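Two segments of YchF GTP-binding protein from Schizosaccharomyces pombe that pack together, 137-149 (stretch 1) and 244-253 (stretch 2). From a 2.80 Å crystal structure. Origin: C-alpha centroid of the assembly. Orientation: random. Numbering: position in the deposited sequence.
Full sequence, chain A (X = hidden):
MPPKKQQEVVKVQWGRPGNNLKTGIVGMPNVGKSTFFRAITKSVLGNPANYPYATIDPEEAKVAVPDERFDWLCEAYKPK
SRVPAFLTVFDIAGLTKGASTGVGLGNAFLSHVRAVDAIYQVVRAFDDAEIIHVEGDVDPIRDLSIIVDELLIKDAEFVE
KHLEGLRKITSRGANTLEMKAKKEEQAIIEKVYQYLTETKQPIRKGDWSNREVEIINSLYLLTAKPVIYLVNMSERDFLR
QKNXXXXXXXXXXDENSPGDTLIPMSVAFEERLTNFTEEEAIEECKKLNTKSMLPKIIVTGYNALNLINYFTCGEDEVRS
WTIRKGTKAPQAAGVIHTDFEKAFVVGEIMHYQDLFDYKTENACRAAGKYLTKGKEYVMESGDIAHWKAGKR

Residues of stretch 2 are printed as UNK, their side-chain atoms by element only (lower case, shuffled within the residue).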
ATOM      1  N   ASP A 137     -30.174   3.506  -9.085  1.00104.73           N
ATOM      2  CA  ASP A 137     -29.968   3.179  -7.681  1.00101.85           C
ATOM      3  C   ASP A 137     -28.491   2.939  -7.412  1.00 98.64           C
ATOM      4  O   ASP A 137     -27.825   3.750  -6.769  1.00 98.54           O
ATOM      5  CB  ASP A 137     -30.774   1.928  -7.307  1.00104.62           C
ATOM      6  CG  ASP A 137     -30.714   1.613  -5.822  1.00106.73           C
ATOM      7  OD1 ASP A 137     -29.591   1.469  -5.284  1.00107.92           O
ATOM      8  OD2 ASP A 137     -31.793   1.496  -5.195  1.00107.16           O
ATOM      9  N   VAL A 138     -27.986   1.817  -7.909  1.00 95.42           N
ATOM     10  CA  VAL A 138     -26.586   1.454  -7.723  1.00 92.31           C
ATOM     11  C   VAL A 138     -25.717   2.068  -8.817  1.00 88.90           C
ATOM     12  O   VAL A 138     -25.579   1.510  -9.907  1.00 89.05           O
ATOM     13  CB  VAL A 138     -26.402  -0.075  -7.745  1.00 93.34           C
ATOM     14  CG1 VAL A 138     -24.926  -0.424  -7.609  1.00 93.16           C
ATOM     15  CG2 VAL A 138     -27.209  -0.700  -6.613  1.00 94.05           C
ATOM     16  N   ASP A 139     -25.125   3.215  -8.508  1.00 84.19           N
ATOM     17  CA  ASP A 139     -24.267   3.926  -9.444  1.00 79.97           C
ATOM     18  C   ASP A 139     -22.892   4.169  -8.835  1.00 77.35           C
ATOM     19  O   ASP A 139     -22.743   4.959  -7.910  1.00 78.36           O
ATOM     20  CB  ASP A 139     -24.907   5.258  -9.827  1.00 80.70           C
ATOM     21  CG  ASP A 139     -23.963   6.159 -10.589  1.00 82.12           C
ATOM     22  OD1 ASP A 139     -23.278   5.661 -11.505  1.00 82.95           O
ATOM     23  OD2 ASP A 139     -23.912   7.366 -10.285  1.00 82.62           O
ATOM     24  N   PRO A 140     -21.858   3.491  -9.360  1.00 75.02           N
ATOM     25  CA  PRO A 140     -20.484   3.629  -8.866  1.00 73.43           C
ATOM     26  C   PRO A 140     -19.931   5.040  -9.035  1.00 72.66           C
ATOM     27  O   PRO A 140     -19.431   5.641  -8.080  1.00 72.63           O
ATOM     28  CB  PRO A 140     -19.717   2.607  -9.700  1.00 72.43           C
ATOM     29  CG  PRO A 140     -20.434   2.650 -10.998  1.00 73.22           C
ATOM     30  CD  PRO A 140     -21.883   2.648 -10.568  1.00 75.18           C
ATOM     31  N   ILE A 141     -20.029   5.564 -10.253  1.00 70.85           N
ATOM     32  CA  ILE A 141     -19.551   6.907 -10.553  1.00 69.39           C
ATOM     33  C   ILE A 141     -19.955   7.903  -9.472  1.00 68.46           C
ATOM     34  O   ILE A 141     -19.142   8.724  -9.051  1.00 70.32           O
ATOM     35  CB  ILE A 141     -20.088   7.393 -11.908  1.00 70.18           C
ATOM     36  CG1 ILE A 141     -19.535   6.514 -13.036  1.00 71.91           C
ATOM     37  CG2 ILE A 141     -19.707   8.846 -12.123  1.00 69.82           C
ATOM     38  CD1 ILE A 141     -20.169   5.139 -13.119  1.00 73.26           C
ATOM     39  N   ARG A 142     -21.201   7.831  -9.017  1.00 65.49           N
ATOM     40  CA  ARG A 142     -21.653   8.749  -7.988  1.00 61.38           C
ATOM     41  C   ARG A 142     -20.812   8.575  -6.732  1.00 59.79           C
ATOM     42  O   ARG A 142     -20.157   9.513  -6.276  1.00 59.50           O
ATOM     43  CB  ARG A 142     -23.116   8.497  -7.641  1.00 61.11           C
ATOM     44  CG  ARG A 142     -23.784   9.715  -7.049  1.00 62.01           C
ATOM     45  CD  ARG A 142     -25.052   9.367  -6.300  1.00 64.30           C
ATOM     46  NE  ARG A 142     -24.772   8.661  -5.050  1.00 68.01           N
ATOM     47  CZ  ARG A 142     -24.950   7.354  -4.868  1.00 68.73           C
ATOM     48  NH1 ARG A 142     -25.411   6.595  -5.860  1.00 66.65           N
ATOM     49  NH2 ARG A 142     -24.683   6.804  -3.688  1.00 66.58           N
ATOM     50  N   ASP A 143     -20.834   7.360  -6.186  1.00 59.08           N
ATOM     51  CA  ASP A 143     -20.099   7.011  -4.966  1.00 58.83           C
ATOM     52  C   ASP A 143     -18.610   7.322  -5.070  1.00 57.24           C
ATOM     53  O   ASP A 143     -17.973   7.733  -4.093  1.00 55.67           O
ATOM     54  CB  ASP A 143     -20.274   5.525  -4.669  1.00 62.04           C
ATOM     55  CG  ASP A 143     -21.715   5.146  -4.454  1.00 65.77           C
ATOM     56  OD1 ASP A 143     -22.565   5.601  -5.251  1.00 69.96           O
ATOM     57  OD2 ASP A 143     -22.005   4.393  -3.499  1.00 66.39           O
ATOM     58  N   LEU A 144     -18.062   7.097  -6.259  1.00 54.60           N
ATOM     59  CA  LEU A 144     -16.655   7.360  -6.515  1.00 53.53           C
ATOM     60  C   LEU A 144     -16.329   8.824  -6.243  1.00 54.27           C
ATOM     61  O   LEU A 144     -15.294   9.136  -5.649  1.00 56.01           O
ATOM     62  CB  LEU A 144     -16.321   7.044  -7.966  1.00 52.63           C
ATOM     63  CG  LEU A 144     -15.517   5.780  -8.243  1.00 49.88           C
ATOM     64  CD1 LEU A 144     -15.467   5.541  -9.738  1.00 47.38           C
ATOM     65  CD2 LEU A 144     -14.123   5.930  -7.664  1.00 46.00           C
ATOM     66  N   SER A 145     -17.204   9.717  -6.695  1.00 52.13           N
ATOM     67  CA  SER A 145     -17.001  11.141  -6.509  1.00 50.05           C
ATOM     68  C   SER A 145     -17.241  11.556  -5.056  1.00 48.71           C
ATOM     69  O   SER A 145     -16.545  12.418  -4.520  1.00 46.81           O
ATOM     70  CB  SER A 145     -17.924  11.920  -7.445  1.00 50.83           C
ATOM     71  OG  SER A 145     -17.566  13.313  -7.475  1.00 52.78           O
ATOM     72  N   ILE A 146     -18.218  10.932  -4.413  1.00 49.69           N
ATOM     73  CA  ILE A 146     -18.534  11.234  -3.016  1.00 50.79           C
ATOM     74  C   ILE A 146     -17.291  11.160  -2.134  1.00 51.16           C
ATOM     75  O   ILE A 146     -16.878  12.153  -1.525  1.00 50.61           O
ATOM     76  CB  ILE A 146     -19.572  10.240  -2.459  1.00 50.83           C
ATOM     77  CG1 ILE A 146     -20.927  10.487  -3.118  1.00 47.84           C
ATOM     78  CG2 ILE A 146     -19.668  10.370  -0.944  1.00 49.44           C
ATOM     79  CD1 ILE A 146     -21.914   9.377  -2.875  1.00 46.00           C
ATOM     80  N   ILE A 147     -16.712   9.963  -2.060  1.00 50.57           N
ATOM     81  CA  ILE A 147     -15.519   9.721  -1.256  1.00 49.46           C
ATOM     82  C   ILE A 147     -14.459  10.793  -1.496  1.00 48.88           C
ATOM     83  O   ILE A 147     -13.966  11.407  -0.549  1.00 49.03           O
ATOM     84  CB  ILE A 147     -14.957   8.297  -1.536  1.00 48.23           C
ATOM     85  CG1 ILE A 147     -16.035   7.257  -1.196  1.00 47.90           C
ATOM     86  CG2 ILE A 147     -13.731   8.018  -0.675  1.00 47.68           C
ATOM     87  CD1 ILE A 147     -15.632   5.825  -1.441  1.00 46.31           C
ATOM     88  N   VAL A 148     -14.125  11.045  -2.754  1.00 48.70           N
ATOM     89  CA  VAL A 148     -13.128  12.063  -3.051  1.00 47.96           C
ATOM     90  C   VAL A 148     -13.493  13.374  -2.363  1.00 48.31           C
ATOM     91  O   VAL A 148     -12.734  13.892  -1.542  1.00 47.29           O
ATOM     92  CB  VAL A 148     -13.046  12.351  -4.546  1.00 48.92           C
ATOM     93  CG1 VAL A 148     -11.784  13.125  -4.836  1.00 49.72           C
ATOM     94  CG2 VAL A 148     -13.102  11.061  -5.329  1.00 51.60           C
ATOM     95  N   ASP A 149     -14.662  13.905  -2.713  1.00 48.79           N
ATOM     96  CA  ASP A 149     -15.138  15.170  -2.161  1.00 48.06           C
ATOM     97  C   ASP A 149     -15.116  15.159  -0.646  1.00 44.74           C
ATOM     98  O   ASP A 149     -14.766  16.163  -0.015  1.00 44.53           O
ATOM     99  CB  ASP A 149     -16.543  15.464  -2.673  1.00 52.16           C
ATOM    100  CG  ASP A 149     -16.586  15.552  -4.171  1.00 57.72           C
ATOM    101  OD1 ASP A 149     -15.795  16.344  -4.740  1.00 60.19           O
ATOM    102  OD2 ASP A 149     -17.400  14.828  -4.785  1.00 61.39           O
ATOM    103  N   UNK A 244     -20.510  -4.120 -16.819  1.00 69.73           N
ATOM    104  CA  UNK A 244     -21.485  -3.103 -17.183  1.00 68.41           C
ATOM    105  C   UNK A 244     -21.009  -1.697 -16.843  1.00 68.20           C
ATOM    106  O   UNK A 244     -21.236  -0.763 -17.614  1.00 69.75           O
ATOM    107  c   UNK A 244     -23.834  -2.260 -16.494  1.00 69.53           C
ATOM    108  c   UNK A 244     -22.813  -3.391 -16.474  1.00 69.50           C
ATOM    109  c   UNK A 244     -26.080  -1.492 -15.585  1.00 70.79           C
ATOM    110  c   UNK A 244     -25.081  -2.643 -15.687  1.00 69.90           C
ATOM    111  n   UNK A 244     -27.230  -1.790 -14.675  1.00 69.07           N
ATOM    112  N   UNK A 245     -20.341  -1.541 -15.702  1.00 65.80           N
ATOM    113  CA  UNK A 245     -19.869  -0.221 -15.285  1.00 63.50           C
ATOM    114  C   UNK A 245     -18.380   0.010 -15.508  1.00 62.04           C
ATOM    115  O   UNK A 245     -17.912   1.151 -15.484  1.00 61.54           O
ATOM    116  o   UNK A 245     -25.384  -1.416 -12.037  1.00 65.43           O
ATOM    117  c   UNK A 245     -20.168   0.001 -13.803  1.00 63.32           C
ATOM    118  c   UNK A 245     -22.555   0.576 -13.200  1.00 64.03           C
ATOM    119  c   UNK A 245     -21.876  -1.716 -13.076  1.00 61.77           C
ATOM    120  c   UNK A 245     -24.119  -1.088 -12.473  1.00 64.24           C
ATOM    121  c   UNK A 245     -23.148  -2.071 -12.629  1.00 62.22           C
ATOM    122  c   UNK A 245     -23.827   0.235 -12.760  1.00 63.87           C
ATOM    123  c   UNK A 245     -21.561  -0.390 -13.364  1.00 63.44           C
ATOM    124  N   UNK A 246     -17.641  -1.069 -15.731  1.00 60.09           N
ATOM    125  CA  UNK A 246     -16.198  -0.980 -15.918  1.00 58.91           C
ATOM    126  C   UNK A 246     -15.723   0.162 -16.816  1.00 60.04           C
ATOM    127  O   UNK A 246     -14.992   1.043 -16.356  1.00 57.81           O
ATOM    128  c   UNK A 246     -13.820  -3.941 -16.732  1.00 57.99           C
ATOM    129  c   UNK A 246     -15.656  -2.315 -16.433  1.00 57.35           C
ATOM    130  c   UNK A 246     -13.562  -2.100 -15.074  1.00 51.97           C
ATOM    131  c   UNK A 246     -14.140  -2.497 -16.421  1.00 54.33           C
ATOM    132  N   UNK A 247     -16.138   0.174 -18.098  1.00 62.09           N
ATOM    133  CA  UNK A 247     -15.692   1.253 -18.987  1.00 60.93           C
ATOM    134  C   UNK A 247     -15.918   2.638 -18.397  1.00 60.50           C
ATOM    135  O   UNK A 247     -15.031   3.483 -18.413  1.00 60.73           O
ATOM    136  c   UNK A 247     -17.783   0.430 -19.727  1.00 62.98           C
ATOM    137  c   UNK A 247     -17.273  -0.556 -18.691  1.00 63.03           C
ATOM    138  c   UNK A 247     -16.501   1.007 -20.259  1.00 59.99           C
ATOM    139  N   UNK A 248     -17.112   2.856 -17.863  1.00 62.22           N
ATOM    140  CA  UNK A 248     -17.465   4.134 -17.274  1.00 63.46           C
ATOM    141  C   UNK A 248     -16.499   4.475 -16.146  1.00 63.40           C
ATOM    142  O   UNK A 248     -15.827   5.502 -16.185  1.00 61.74           O
ATOM    143  c   UNK A 248     -21.642   5.041 -17.914  1.00 77.85           C
ATOM    144  c   UNK A 248     -18.903   4.073 -16.755  1.00 68.01           C
ATOM    145  n   UNK A 248     -23.057   5.436 -17.655  1.00 76.64           N
ATOM    146  c   UNK A 248     -19.840   3.276 -17.679  1.00 73.37           C
ATOM    147  c   UNK A 248     -21.322   3.615 -17.463  1.00 77.25           C
ATOM    148  N   UNK A 249     -16.431   3.593 -15.153  1.00 65.97           N
ATOM    149  CA  UNK A 249     -15.545   3.761 -13.996  1.00 67.44           C
ATOM    150  C   UNK A 249     -14.123   4.125 -14.424  1.00 68.79           C
ATOM    151  O   UNK A 249     -13.492   5.026 -13.859  1.00 68.39           O
ATOM    152  c   UNK A 249     -16.818   2.206 -12.470  1.00 61.11           C
ATOM    153  c   UNK A 249     -15.473   2.467 -13.150  1.00 65.58           C
ATOM    154  c   UNK A 249     -16.855   0.923 -11.698  1.00 57.83           C
ATOM    155  c   UNK A 249     -14.359   2.574 -12.117  1.00 63.72           C
ATOM    156  N   UNK A 250     -13.623   3.407 -15.422  1.00 70.01           N
ATOM    157  CA  UNK A 250     -12.280   3.639 -15.933  1.00 72.06           C
ATOM    158  C   UNK A 250     -12.060   5.107 -16.283  1.00 71.07           C
ATOM    159  O   UNK A 250     -11.202   5.774 -15.704  1.00 67.65           O
ATOM    160  c   UNK A 250     -12.026   2.751 -17.160  1.00 73.22           C
ATOM    161  c   UNK A 250     -10.603   2.832 -17.691  1.00 75.78           C
ATOM    162  c   UNK A 250     -10.299   1.730 -18.696  1.00 77.20           C
ATOM    163  c   UNK A 250      -8.935   1.948 -19.347  1.00 77.88           C
ATOM    164  n   UNK A 250      -7.844   2.074 -18.334  1.00 79.50           N
ATOM    165  N   UNK A 251     -12.858   5.611 -17.217  1.00 73.09           N
ATOM    166  CA  UNK A 251     -12.737   7.000 -17.652  1.00 74.84           C
ATOM    167  C   UNK A 251     -12.809   7.992 -16.505  1.00 72.27           C
ATOM    168  O   UNK A 251     -11.978   8.892 -16.397  1.00 71.08           O
ATOM    169  c   UNK A 251     -13.504   9.586 -21.810  1.00 86.75           C
ATOM    170  c   UNK A 251     -13.811   7.344 -18.694  1.00 78.02           C
ATOM    171  c   UNK A 251     -13.414   8.540 -19.548  1.00 82.92           C
ATOM    172  n   UNK A 251     -14.140   9.631 -23.158  1.00 87.55           N
ATOM    173  c   UNK A 251     -14.205   8.640 -20.841  1.00 85.38           C
ATOM    174  N   UNK A 252     -13.807   7.827 -15.652  1.00 71.09           N
ATOM    175  CA  UNK A 252     -13.963   8.706 -14.510  1.00 70.92           C
ATOM    176  C   UNK A 252     -12.633   8.866 -13.819  1.00 71.37           C
ATOM    177  O   UNK A 252     -12.222   9.980 -13.485  1.00 72.36           O
ATOM    178  c   UNK A 252     -14.478   9.279 -11.193  1.00 69.91           C
ATOM    179  c   UNK A 252     -15.234   9.068 -12.399  1.00 71.28           C
ATOM    180  c   UNK A 252     -12.844   9.174  -9.432  1.00 68.09           C
ATOM    181  c   UNK A 252     -16.284   9.926 -12.342  1.00 73.52           C
ATOM    182  c   UNK A 252     -15.142  10.283 -10.455  1.00 70.54           C
ATOM    183  c   UNK A 252     -13.533  10.173  -8.725  1.00 67.32           C
ATOM    184  c   UNK A 252     -13.305   8.718 -10.665  1.00 68.58           C
ATOM    185  c   UNK A 252     -14.932   8.121 -13.501  1.00 71.11           C
ATOM    186  n   UNK A 252     -16.241  10.662 -11.178  1.00 73.55           N
ATOM    187  c   UNK A 252     -14.679  10.739  -9.219  1.00 69.05           C
ATOM    188  N   UNK A 253     -11.970   7.739 -13.584  1.00 71.53           N
ATOM    189  CA  UNK A 253     -10.680   7.758 -12.905  1.00 71.38           C
ATOM    190  C   UNK A 253      -9.692   8.675 -13.606  1.00 72.16           C
ATOM    191  O   UNK A 253      -9.017   9.479 -12.962  1.00 72.90           O
ATOM    192  c   UNK A 253      -8.573   6.458 -12.542  1.00 69.60           C
ATOM    193  c   UNK A 253     -10.065   6.352 -12.825  1.00 69.33           C
ATOM    194  c   UNK A 253     -10.771   5.533 -11.732  1.00 66.68           C
ATOM    195  c   UNK A 253     -10.209   4.146 -11.528  1.00 59.60           C
TER

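Position 244 carries four carbons in a row ending in a nitrogen, an unbranched chain that identifies Lys 244. All four chi angles are t, and even so the side chain comes no closer than 6.0 Å to stretch 1.

At position 245 one carbon leads to a ring of six carbons bearing an oxygen, which defines Tyr 245. CA-to-CB points toward stretch 1, and the ring meets the first residue of the helix and the segment before it: CD2 of Tyr 245 lies 3.4 Å from CD of Pro 140, and CE2 of Tyr 245 lies 3.6 Å from the backbone O of Val 138. Both approaches are oblique to the ring. The hydroxyl is hydrogen-bonded elsewhere in the structure.

Position 246 has four carbons forked at the second, hence Leu 246; its CA-to-CB bond points away from stretch 1 and it makes no contact. At 247 three carbons close a ring onto the backbone nitrogen, the signature of Pro 247. It lies in the first turn of the helix and is also without a contact.

Position 248 again shows four carbons in a row and a terminal nitrogen: Lys 248. Its base does the touching, with CB of Lys 248 4.0 Å from CD1 of Ile 141.

Position 249 has four carbons forked at the first, one arm two carbons long, so it is Ile 249. Its CD1 is 3.9 Å from CB of Pro 140, and its CG2 is 4.0 Å from CD1 of Leu 144. Here the backbones come near each other, the CA atoms of Ile 141 and Ile 249 being 6.1 Å apart.

Positions 250 and 251 each have a four-carbon chain ending in nitrogen, giving Lys 250 and Lys 251. Both are exposed, and neither side chain comes within 8 Å of stretch 1.

Position 252 holds one carbon followed by fused five- and six-membered rings with eight carbons and one nitrogen, which can only be Trp 252. It loses 124 Å² to stretch 1, the largest share of any residue here. CB of Leu 144 stands 4.1 Å from the centroid of the six-membered ring of Trp 252 and 3° off its normal, a CH-pi contact over the face. CG2 of Val 148 meets CH2 of Trp 252 at the ring edge, 3.5 Å away, while CG2 of Ile 141 is 3.6 Å from CD1 of Trp 252.

Position 253 has four carbons forked at the first, one arm longer: Ile 253. Its CA-to-CB bond points sideways, and the side chain stays 5.1 Å or more from stretch 1.

The contact works by apolar packing, with no hydrogen bond across it. Two helices run at 27° with axes 10.1 Å apart at closest approach, and the two stretches bury 502 Å² in total. Trp 252 is a knob among Ile 141, Leu 144, Ser 145 and Val 148; Ile 249 touches Pro 140 and Leu 144, and Tyr 245 packs against the start of the first helix.

Stretch 2 244-253: KYLPKIKKWI
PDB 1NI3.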